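Local atomic coordinates of putative polyketide synthase (Brevibacillus brevis, PDB entry 6HP2), a protein that is the O-methyltransferase domain of a trans-AT polyketide synthase, binds S-adenosyl-L-homocysteine and probably methylates an intermediate of bacillaene synthesis. Residues Val62-Glu67 with Glu255-His260. Residues are numbered along the deposited sequence; the frame is centred on the assembly and turned at random.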
loop_
_atom_site.group_PDB
_atom_site.type_symbol
_atom_site.label_atom_id
_atom_site.label_comp_id
_atom_site.label_asym_id
_atom_site.label_seq_id
_atom_site.Cartn_x
_atom_site.Cartn_y
_atom_site.Cartn_z
ATOM N N VAL A 62 3.959 -11.231 17.347
ATOM C CA VAL A 62 4.859 -10.102 17.176
ATOM C C VAL A 62 4.090 -8.799 16.999
ATOM O O VAL A 62 4.486 -7.763 17.551
ATOM C CB VAL A 62 5.788 -10.360 15.978
ATOM C CG1 VAL A 62 6.601 -9.130 15.712
ATOM C CG2 VAL A 62 6.669 -11.558 16.280
ATOM N N ILE A 63 3.016 -8.821 16.194
ATOM C CA ILE A 63 2.254 -7.617 15.916
ATOM C C ILE A 63 1.424 -7.215 17.121
ATOM O O ILE A 63 1.278 -6.026 17.415
ATOM C CB ILE A 63 1.371 -7.807 14.673
ATOM C CG1 ILE A 63 2.225 -7.987 13.421
ATOM C CG2 ILE A 63 0.432 -6.631 14.548
ATOM C CD1 ILE A 63 3.171 -6.830 13.145
ATOM N N LEU A 64 0.827 -8.183 17.807
ATOM C CA LEU A 64 -0.114 -7.890 18.888
ATOM C C LEU A 64 0.559 -7.724 20.240
ATOM O O LEU A 64 -0.112 -7.335 21.205
ATOM C CB LEU A 64 -1.177 -9.004 18.987
ATOM C CG LEU A 64 -2.097 -9.179 17.766
ATOM C CD1 LEU A 64 -3.139 -10.314 18.049
ATOM C CD2 LEU A 64 -2.809 -7.862 17.400
ATOM N N ASN A 65 1.849 -8.024 20.343
ATOM C CA ASN A 65 2.590 -7.881 21.596
ATOM C C ASN A 65 3.961 -7.296 21.299
ATOM O O ASN A 65 4.992 -7.918 21.574
ATOM C CB ASN A 65 2.699 -9.228 22.308
ATOM C CG ASN A 65 2.918 -9.078 23.794
ATOM O OD1 ASN A 65 3.229 -7.990 24.285
ATOM N ND2 ASN A 65 2.765 -10.177 24.518
ATOM N N PRO A 66 4.002 -6.088 20.727
ATOM C CA PRO A 66 5.278 -5.544 20.248
ATOM C C PRO A 66 6.248 -5.219 21.365
ATOM O O PRO A 66 7.461 -5.246 21.119
ATOM C CB PRO A 66 4.852 -4.282 19.484
ATOM C CG PRO A 66 3.556 -3.882 20.105
ATOM C CD PRO A 66 2.876 -5.161 20.502
ATOM N N GLU A 67 5.755 -4.918 22.571
ATOM C CA GLU A 67 6.650 -4.623 23.687
ATOM C C GLU A 67 7.389 -5.875 24.130
ATOM O O GLU A 67 8.491 -5.798 24.670
ATOM C CB GLU A 67 5.882 -4.039 24.882
ATOM C CG GLU A 67 5.156 -2.727 24.617
ATOM C CD GLU A 67 3.795 -2.927 23.970
ATOM O OE1 GLU A 67 3.468 -4.080 23.602
ATOM O OE2 GLU A 67 3.053 -1.929 23.830
ATOM N N GLU A 255 -5.540 -18.920 15.173
ATOM C CA GLU A 255 -6.950 -18.894 15.531
ATOM C C GLU A 255 -7.136 -19.228 17.005
ATOM O O GLU A 255 -7.922 -18.574 17.699
ATOM C CB GLU A 255 -7.731 -19.867 14.653
ATOM C CG GLU A 255 -7.624 -19.560 13.169
ATOM C CD GLU A 255 -8.784 -20.109 12.368
ATOM O OE1 GLU A 255 -8.987 -21.343 12.375
ATOM O OE2 GLU A 255 -9.504 -19.302 11.741
ATOM N N GLN A 256 -6.397 -20.226 17.506
ATOM C CA GLN A 256 -6.367 -20.501 18.937
ATOM C C GLN A 256 -5.780 -19.329 19.709
ATOM O O GLN A 256 -6.324 -18.906 20.743
ATOM C CB GLN A 256 -5.553 -21.769 19.208
ATOM C CG GLN A 256 -6.300 -23.063 18.954
ATOM C CD GLN A 256 -7.322 -23.357 20.039
ATOM O OE1 GLN A 256 -6.979 -23.483 21.217
ATOM N NE2 GLN A 256 -8.586 -23.460 19.648
ATOM N N TYR A 257 -4.657 -18.795 19.225
ATOM C CA TYR A 257 -3.948 -17.757 19.957
ATOM C C TYR A 257 -4.851 -16.562 20.226
ATOM O O TYR A 257 -4.970 -16.113 21.368
ATOM C CB TYR A 257 -2.694 -17.318 19.186
ATOM C CG TYR A 257 -1.991 -16.120 19.814
ATOM C CD1 TYR A 257 -1.375 -16.228 21.031
ATOM C CD2 TYR A 257 -1.927 -14.888 19.149
ATOM C CE1 TYR A 257 -0.742 -15.143 21.623
ATOM C CE2 TYR A 257 -1.286 -13.809 19.705
ATOM C CZ TYR A 257 -0.703 -13.940 20.973
ATOM O OH TYR A 257 -0.060 -12.875 21.576
ATOM N N ILE A 258 -5.519 -16.046 19.192
ATOM C CA ILE A 258 -6.260 -14.810 19.367
ATOM C C ILE A 258 -7.512 -15.013 20.213
ATOM O O ILE A 258 -8.042 -14.038 20.753
ATOM C CB ILE A 258 -6.617 -14.165 18.012
ATOM C CG1 ILE A 258 -7.544 -15.056 17.219
ATOM C CG2 ILE A 258 -5.319 -13.844 17.194
ATOM C CD1 ILE A 258 -8.163 -14.343 16.031
ATOM N N LYS A 259 -7.991 -16.250 20.365
ATOM C CA LYS A 259 -9.112 -16.500 21.275
ATOM C C LYS A 259 -8.724 -16.369 22.743
ATOM O O LYS A 259 -9.610 -16.421 23.627
ATOM C CB LYS A 259 -9.688 -17.899 21.047
ATOM C CG LYS A 259 -10.413 -18.072 19.732
ATOM C CD LYS A 259 -11.579 -19.055 19.926
ATOM C CE LYS A 259 -11.727 -19.989 18.739
ATOM N NZ LYS A 259 -10.597 -20.956 18.675
ATOM N N HIS A 260 -7.424 -16.293 23.033
ATOM C CA HIS A 260 -6.933 -16.028 24.379
ATOM C C HIS A 260 -6.501 -14.580 24.564
ATOM O O HIS A 260 -5.749 -14.279 25.492
ATOM C CB HIS A 260 -5.773 -16.961 24.697
ATOM C CG HIS A 260 -6.176 -18.393 24.822
ATOM N ND1 HIS A 260 -6.328 -19.223 23.729
ATOM C CD2 HIS A 260 -6.471 -19.144 25.913
ATOM C CE1 HIS A 260 -6.687 -20.427 24.147
ATOM N NE2 HIS A 260 -6.778 -20.406 25.465
#
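Leu64, the last residue of the short helix 59-64, reaches across to Tyr257 and Ile258 of helix 254-258, a small apolar contact between two helices peripheral to the Rossmann-like methyltransferase fold. One branch does the touching: CD1 of Leu64 lies 4.2 Å from CG2 of Ile258 and 4.3 Å from CE2 of Tyr257, which it meets obliquely. With CG anti to its own backbone C (chi1 -63°) and CD1 anti to CA, the leucine makes this methyl its leading point. Tyr257 swings its ring out toward helix 59-64 by setting CG anti to the backbone N (chi1 173°). The same ring makes a cation-pi contact with Arg61, one turn before Leu64. Ile258, the buried member of the trio, offers its CG2 branch, while CD1 is carried off on the other branch. The contact is small: CA of Leu64 and CA of Ile258, the nearest pair across the two segments, are 9.3 Å apart. Val265, Leu268 and Tyr269 of helix 263-281 also touch Leu64, as does Leu261, making it a shared apolar point of the three helices. The side chain of Leu64 is about 11 Å from that of Leu45, which binds S-adenosyl-L-homocysteine. His260 brings ND1 to within 3.0 Å of the backbone O of Gln256, a nearly straight hydrogen bond (162°) in the imidazole plane, with the donor above the carbonyl plane.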